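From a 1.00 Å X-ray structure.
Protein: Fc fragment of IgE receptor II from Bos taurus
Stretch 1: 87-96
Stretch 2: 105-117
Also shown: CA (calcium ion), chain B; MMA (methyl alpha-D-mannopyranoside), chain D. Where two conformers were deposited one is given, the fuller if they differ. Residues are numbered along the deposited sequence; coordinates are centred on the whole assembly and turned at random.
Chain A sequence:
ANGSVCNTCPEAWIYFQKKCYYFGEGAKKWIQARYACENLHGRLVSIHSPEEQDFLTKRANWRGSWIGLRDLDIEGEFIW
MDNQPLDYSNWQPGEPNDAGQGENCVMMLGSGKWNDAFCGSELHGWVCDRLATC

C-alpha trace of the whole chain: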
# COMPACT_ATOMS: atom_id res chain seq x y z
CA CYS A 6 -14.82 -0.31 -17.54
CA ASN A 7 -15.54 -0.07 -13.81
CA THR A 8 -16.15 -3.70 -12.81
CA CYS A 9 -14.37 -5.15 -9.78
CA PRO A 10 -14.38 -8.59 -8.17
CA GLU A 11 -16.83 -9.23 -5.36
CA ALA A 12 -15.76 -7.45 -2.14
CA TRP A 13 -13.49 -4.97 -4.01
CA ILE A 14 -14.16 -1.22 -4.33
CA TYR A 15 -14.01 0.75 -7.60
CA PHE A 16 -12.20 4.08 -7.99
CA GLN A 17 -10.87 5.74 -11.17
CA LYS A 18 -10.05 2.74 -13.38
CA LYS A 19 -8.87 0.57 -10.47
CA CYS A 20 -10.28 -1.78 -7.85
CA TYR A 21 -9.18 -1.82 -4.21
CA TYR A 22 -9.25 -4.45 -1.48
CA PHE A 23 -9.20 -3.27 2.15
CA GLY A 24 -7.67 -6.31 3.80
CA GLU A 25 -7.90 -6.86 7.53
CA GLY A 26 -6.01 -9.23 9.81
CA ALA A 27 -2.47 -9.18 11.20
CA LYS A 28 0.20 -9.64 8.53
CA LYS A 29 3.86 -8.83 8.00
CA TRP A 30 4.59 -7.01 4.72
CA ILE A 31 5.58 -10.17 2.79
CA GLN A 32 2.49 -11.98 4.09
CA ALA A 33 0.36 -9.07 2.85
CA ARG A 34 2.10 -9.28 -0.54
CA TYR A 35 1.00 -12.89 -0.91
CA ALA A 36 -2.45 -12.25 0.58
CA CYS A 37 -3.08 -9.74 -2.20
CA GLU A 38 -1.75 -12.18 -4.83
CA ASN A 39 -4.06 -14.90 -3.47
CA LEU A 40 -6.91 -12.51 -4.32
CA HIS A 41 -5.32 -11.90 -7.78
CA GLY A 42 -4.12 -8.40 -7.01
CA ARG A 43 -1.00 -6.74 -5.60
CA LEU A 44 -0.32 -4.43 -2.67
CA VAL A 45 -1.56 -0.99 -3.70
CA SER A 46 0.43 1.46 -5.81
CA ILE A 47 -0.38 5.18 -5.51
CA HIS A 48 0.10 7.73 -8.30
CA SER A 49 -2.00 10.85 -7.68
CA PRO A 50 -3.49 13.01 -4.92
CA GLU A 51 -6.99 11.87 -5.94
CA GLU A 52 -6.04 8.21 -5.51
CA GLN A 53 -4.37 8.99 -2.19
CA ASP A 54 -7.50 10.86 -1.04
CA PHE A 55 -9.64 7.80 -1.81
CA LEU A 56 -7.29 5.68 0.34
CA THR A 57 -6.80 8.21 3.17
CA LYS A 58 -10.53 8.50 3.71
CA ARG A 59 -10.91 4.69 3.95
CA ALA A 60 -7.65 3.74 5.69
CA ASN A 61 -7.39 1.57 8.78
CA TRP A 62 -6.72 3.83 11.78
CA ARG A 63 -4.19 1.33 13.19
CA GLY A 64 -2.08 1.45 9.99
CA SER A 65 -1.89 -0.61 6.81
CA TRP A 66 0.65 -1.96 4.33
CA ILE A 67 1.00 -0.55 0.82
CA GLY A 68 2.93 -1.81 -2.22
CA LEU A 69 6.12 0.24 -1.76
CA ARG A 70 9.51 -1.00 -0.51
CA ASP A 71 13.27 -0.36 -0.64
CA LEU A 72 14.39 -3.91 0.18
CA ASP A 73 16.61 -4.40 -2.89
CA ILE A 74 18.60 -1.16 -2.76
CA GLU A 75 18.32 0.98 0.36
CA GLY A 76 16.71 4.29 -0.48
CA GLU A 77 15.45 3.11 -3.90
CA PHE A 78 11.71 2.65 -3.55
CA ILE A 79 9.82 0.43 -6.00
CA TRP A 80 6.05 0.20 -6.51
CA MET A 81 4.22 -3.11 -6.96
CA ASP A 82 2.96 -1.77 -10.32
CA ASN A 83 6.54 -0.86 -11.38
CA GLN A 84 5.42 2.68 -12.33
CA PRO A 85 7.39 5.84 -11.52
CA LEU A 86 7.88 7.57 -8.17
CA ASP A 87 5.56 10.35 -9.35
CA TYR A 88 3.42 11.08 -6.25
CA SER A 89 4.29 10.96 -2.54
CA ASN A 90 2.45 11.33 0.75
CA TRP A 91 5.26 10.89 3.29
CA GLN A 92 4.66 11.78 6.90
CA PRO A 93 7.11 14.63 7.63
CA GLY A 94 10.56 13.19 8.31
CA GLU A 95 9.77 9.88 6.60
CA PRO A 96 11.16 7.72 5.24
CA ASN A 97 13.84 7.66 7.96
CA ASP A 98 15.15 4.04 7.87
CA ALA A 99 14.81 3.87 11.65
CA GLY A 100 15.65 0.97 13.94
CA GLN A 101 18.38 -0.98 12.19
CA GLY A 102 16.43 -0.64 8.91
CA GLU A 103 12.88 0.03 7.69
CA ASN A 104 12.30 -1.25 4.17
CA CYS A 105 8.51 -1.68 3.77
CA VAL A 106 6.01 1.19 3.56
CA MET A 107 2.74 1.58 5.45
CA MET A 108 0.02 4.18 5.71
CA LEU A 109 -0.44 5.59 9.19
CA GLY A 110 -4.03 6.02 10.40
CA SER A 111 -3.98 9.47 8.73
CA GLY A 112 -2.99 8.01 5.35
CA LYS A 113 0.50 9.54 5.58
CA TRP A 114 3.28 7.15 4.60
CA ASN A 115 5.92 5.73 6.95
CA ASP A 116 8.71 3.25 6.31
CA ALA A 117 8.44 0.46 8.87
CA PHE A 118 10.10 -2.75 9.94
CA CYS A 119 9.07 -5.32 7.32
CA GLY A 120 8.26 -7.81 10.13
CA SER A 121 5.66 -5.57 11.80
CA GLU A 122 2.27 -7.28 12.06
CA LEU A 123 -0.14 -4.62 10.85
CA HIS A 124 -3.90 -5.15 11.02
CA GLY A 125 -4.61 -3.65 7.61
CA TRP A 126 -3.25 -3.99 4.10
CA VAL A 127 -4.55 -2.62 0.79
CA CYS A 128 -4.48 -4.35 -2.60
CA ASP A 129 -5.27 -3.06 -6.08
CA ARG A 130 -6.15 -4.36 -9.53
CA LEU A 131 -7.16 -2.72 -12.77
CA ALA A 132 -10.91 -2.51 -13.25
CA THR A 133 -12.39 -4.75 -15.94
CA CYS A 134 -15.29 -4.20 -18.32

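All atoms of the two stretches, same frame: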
# COMPACT_ATOMS: atom_id res chain seq x y z
N ASP A 87 6.11 9.10 -8.81
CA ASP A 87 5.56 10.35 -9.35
C ASP A 87 4.62 11.07 -8.39
O ASP A 87 4.22 12.20 -8.69
CB ASP A 87 4.91 10.09 -10.72
CG ASP A 87 3.90 8.95 -10.73
OD1 ASP A 87 3.43 8.52 -9.65
OD2 ASP A 87 3.57 8.48 -11.84
N TYR A 88 4.29 10.47 -7.25
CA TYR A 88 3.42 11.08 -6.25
C TYR A 88 3.86 10.55 -4.89
O TYR A 88 4.03 9.34 -4.74
CB TYR A 88 1.94 10.71 -6.49
CG TYR A 88 1.11 11.12 -5.30
CD1 TYR A 88 0.72 12.45 -5.11
CD2 TYR A 88 0.83 10.21 -4.29
CE1 TYR A 88 0.06 12.84 -3.96
CE2 TYR A 88 0.18 10.59 -3.14
CZ TYR A 88 -0.21 11.91 -2.97
OH TYR A 88 -0.82 12.25 -1.80
N SER A 89 4.00 11.43 -3.89
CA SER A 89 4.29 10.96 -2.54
C SER A 89 3.36 11.58 -1.51
O SER A 89 2.82 12.68 -1.68
CB SER A 89 5.75 11.21 -2.14
OG SER A 89 6.06 12.59 -2.16
N ASN A 90 3.22 10.87 -0.39
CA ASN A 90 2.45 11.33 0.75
C ASN A 90 3.17 11.00 2.06
O ASN A 90 2.54 10.57 3.03
CB ASN A 90 1.04 10.73 0.74
CG ASN A 90 0.10 11.44 1.68
OD1 ASN A 90 0.13 12.67 1.78
ND2 ASN A 90 -0.76 10.69 2.36
N TRP A 91 4.49 11.22 2.10
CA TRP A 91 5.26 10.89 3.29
C TRP A 91 4.84 11.72 4.49
O TRP A 91 4.74 12.95 4.42
CB TRP A 91 6.75 11.14 3.03
CG TRP A 91 7.36 10.26 1.99
CD1 TRP A 91 7.84 10.64 0.76
CD2 TRP A 91 7.58 8.84 2.09
NE1 TRP A 91 8.34 9.55 0.09
CE2 TRP A 91 8.19 8.43 0.88
CE3 TRP A 91 7.36 7.88 3.09
CZ2 TRP A 91 8.60 7.12 0.66
CZ3 TRP A 91 7.76 6.57 2.87
CH2 TRP A 91 8.37 6.20 1.66
N GLN A 92 4.68 11.06 5.63
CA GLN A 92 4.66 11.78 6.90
C GLN A 92 5.94 12.61 7.01
O GLN A 92 7.01 12.12 6.64
CB GLN A 92 4.62 10.74 8.04
CG GLN A 92 4.71 11.30 9.46
CD GLN A 92 3.46 12.04 9.89
OE1 GLN A 92 2.44 12.03 9.22
NE2 GLN A 92 3.55 12.72 11.02
N PRO A 93 5.88 13.85 7.50
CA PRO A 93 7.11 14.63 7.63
C PRO A 93 8.21 13.86 8.36
O PRO A 93 8.00 13.28 9.42
CB PRO A 93 6.65 15.86 8.42
CG PRO A 93 5.23 16.06 7.90
CD PRO A 93 4.68 14.65 7.79
N GLY A 94 9.41 13.88 7.76
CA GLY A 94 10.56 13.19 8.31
C GLY A 94 10.74 11.77 7.82
O GLY A 94 11.80 11.18 8.05
N GLU A 95 9.71 11.21 7.18
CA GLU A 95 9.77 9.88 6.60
C GLU A 95 10.10 9.98 5.12
O GLU A 95 9.84 11.00 4.46
CB GLU A 95 8.43 9.16 6.76
CG GLU A 95 7.91 9.11 8.20
CD GLU A 95 8.80 8.38 9.19
OE1 GLU A 95 9.67 7.58 8.77
OE2 GLU A 95 8.60 8.63 10.41
N PRO A 96 10.66 8.91 4.54
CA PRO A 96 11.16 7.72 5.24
C PRO A 96 12.46 8.07 6.00
O PRO A 96 13.23 8.93 5.56
CB PRO A 96 11.44 6.74 4.10
CG PRO A 96 11.84 7.65 2.95
CD PRO A 96 10.96 8.87 3.10
N CYS A 105 9.86 -1.42 4.27
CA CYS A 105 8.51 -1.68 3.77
C CYS A 105 7.63 -0.51 4.19
O CYS A 105 7.70 -0.05 5.33
CB CYS A 105 7.97 -2.97 4.37
SG CYS A 105 8.87 -4.46 3.79
N VAL A 106 6.77 -0.03 3.29
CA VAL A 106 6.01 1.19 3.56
C VAL A 106 4.57 0.87 3.95
O VAL A 106 3.91 0.00 3.38
CB VAL A 106 6.07 2.16 2.37
CG1 VAL A 106 5.33 3.46 2.67
CG2 VAL A 106 7.52 2.46 2.01
N MET A 107 4.10 1.62 4.95
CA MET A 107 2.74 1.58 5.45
C MET A 107 2.12 2.97 5.38
O MET A 107 2.82 3.99 5.35
CB MET A 107 2.71 1.12 6.92
CG MET A 107 3.35 2.13 7.88
SD MET A 107 3.47 1.59 9.59
CE MET A 107 1.74 1.60 10.06
N MET A 108 0.78 2.99 5.36
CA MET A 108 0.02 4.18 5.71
C MET A 108 -0.22 4.18 7.21
O MET A 108 -0.64 3.17 7.79
CB MET A 108 -1.34 4.23 5.02
CG MET A 108 -1.30 4.62 3.56
SD MET A 108 -2.95 4.87 2.84
CE MET A 108 -3.54 3.17 2.74
N LEU A 109 0.04 5.33 7.85
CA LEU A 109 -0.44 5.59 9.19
C LEU A 109 -1.97 5.69 9.17
O LEU A 109 -2.60 5.66 8.12
CB LEU A 109 0.20 6.87 9.72
CG LEU A 109 1.73 6.88 9.76
CD1 LEU A 109 2.22 8.26 10.17
CD2 LEU A 109 2.27 5.81 10.70
N GLY A 110 -2.58 5.85 10.35
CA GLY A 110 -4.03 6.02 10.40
C GLY A 110 -4.54 7.23 9.65
O GLY A 110 -5.70 7.26 9.24
N SER A 111 -3.69 8.24 9.46
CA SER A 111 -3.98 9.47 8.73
C SER A 111 -3.80 9.34 7.23
O SER A 111 -4.04 10.31 6.51
CB SER A 111 -2.98 10.54 9.18
OG SER A 111 -1.68 10.08 8.81
N GLY A 112 -3.34 8.18 6.74
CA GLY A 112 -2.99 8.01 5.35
C GLY A 112 -1.58 8.42 4.98
O GLY A 112 -1.12 8.07 3.88
N LYS A 113 -0.87 9.14 5.86
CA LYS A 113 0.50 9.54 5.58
C LYS A 113 1.41 8.32 5.61
O LYS A 113 1.21 7.39 6.39
CB LYS A 113 0.97 10.58 6.59
CG LYS A 113 0.27 11.94 6.50
CD LYS A 113 0.71 12.71 5.27
CE LYS A 113 -0.06 14.01 5.09
NZ LYS A 113 0.31 14.66 3.82
N TRP A 114 2.44 8.32 4.76
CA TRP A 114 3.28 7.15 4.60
C TRP A 114 4.44 7.15 5.59
O TRP A 114 5.04 8.19 5.89
CB TRP A 114 3.86 7.06 3.19
CG TRP A 114 2.89 7.11 2.06
CD1 TRP A 114 1.52 7.03 2.10
CD2 TRP A 114 3.24 7.26 0.69
NE1 TRP A 114 1.00 7.11 0.83
CE2 TRP A 114 2.04 7.27 -0.06
CE3 TRP A 114 4.46 7.39 0.01
CZ2 TRP A 114 2.02 7.44 -1.44
CZ3 TRP A 114 4.43 7.55 -1.37
CH2 TRP A 114 3.22 7.57 -2.08
N ASN A 115 4.79 5.95 6.06
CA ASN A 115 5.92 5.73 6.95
C ASN A 115 6.63 4.45 6.52
O ASN A 115 5.97 3.43 6.30
CB ASN A 115 5.42 5.56 8.39
CG ASN A 115 6.53 5.17 9.33
OD1 ASN A 115 7.62 5.75 9.28
ND2 ASN A 115 6.29 4.17 10.16
N ASP A 116 7.96 4.49 6.41
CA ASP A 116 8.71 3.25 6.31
C ASP A 116 8.75 2.56 7.67
O ASP A 116 8.94 3.20 8.71
CB ASP A 116 10.12 3.45 5.70
CG ASP A 116 11.04 4.38 6.49
OD1 ASP A 116 10.54 5.21 7.28
OD2 ASP A 116 12.26 4.28 6.24
N ALA A 117 8.54 1.25 7.65
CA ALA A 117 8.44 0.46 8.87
C ALA A 117 9.26 -0.81 8.75
O ALA A 117 9.67 -1.24 7.67
CB ALA A 117 6.97 0.11 9.15
CA CA B . 10.00 5.26 9.59
C1 MMA D . 8.97 4.66 15.25
C2 MMA D . 8.65 3.94 13.95
C3 MMA D . 9.39 4.60 12.85
C4 MMA D . 9.01 6.05 12.72
C5 MMA D . 9.20 6.79 14.04
C6 MMA D . 8.61 8.16 13.95
C7 MMA D . 10.90 5.25 16.50
O1 MMA D . 10.32 4.55 15.43
O2 MMA D . 7.24 3.98 13.66
O3 MMA D . 9.10 3.96 11.59
O4 MMA D . 9.81 6.60 11.68
O5 MMA D . 8.55 6.09 15.16
O6 MMA D . 8.77 8.82 15.18
O HOH W 1 -2.86 11.54 4.16
O HOH W 2 3.10 15.06 3.76
O HOH W 3 -0.08 11.82 10.10

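Stretch 1 has no regular secondary structure, whereas stretch 2 folds into two strands, 105-108 and 114-117, whose backbones pair around the L109-G112 type I turn. The stretches meet along the 114-117 strand and the residues just before it, burying 693 Å² in all.

The first contacts come from Y88, whose ring lies obliquely against W114, with CE2 4.0 Å from W114 CZ2. The backbone then crosses one face of the W114 indole; W114 is the residue of stretch 2 most covered by stretch 1. S89 CA approaches W114 CH2 at 3.6 Å, and N90 CB sits 3.8 Å from the centroid of the five-membered ring, a CH-pi contact.

N90 is also the polar centre of the interface. Its O accepts a hydrogen bond from W114 N (2.8 Å), its OD1 takes one from K113 NZ (2.9 Å), and its ND2 gives a weak one to G112 O (3.1 Å).

At W91 the backbones form a single beta bridge with W114, completed by Q92 N donating to W114 O (2.9 Å). Although W91 CB points away, the indole turns back: W114 presents its edge to the W91 face, the planes inclined at 78°, while W91 CH2 reaches V106 CG2 at 3.9 Å. A water joins W91 O to K113 NZ.

Q92 OE1 approaches K113 CB (3.3 Å) and is bridged by water to S111 OG. A type II turn from Q92 to E95 follows, with G94 at a positive phi that suits glycine.

The turn delivers E95 to the calcium. E95 OE1 (2.5 Å from CA) and D116 OD1 (2.4 Å from CA) lie 2.9 Å apart because both ligate the cation, which offsets their negative charges. D116 O and mannoside O3 and O4 also bind it. Beyond a cis peptide bond, P96 CB packs 3.4 Å from D116 OD2.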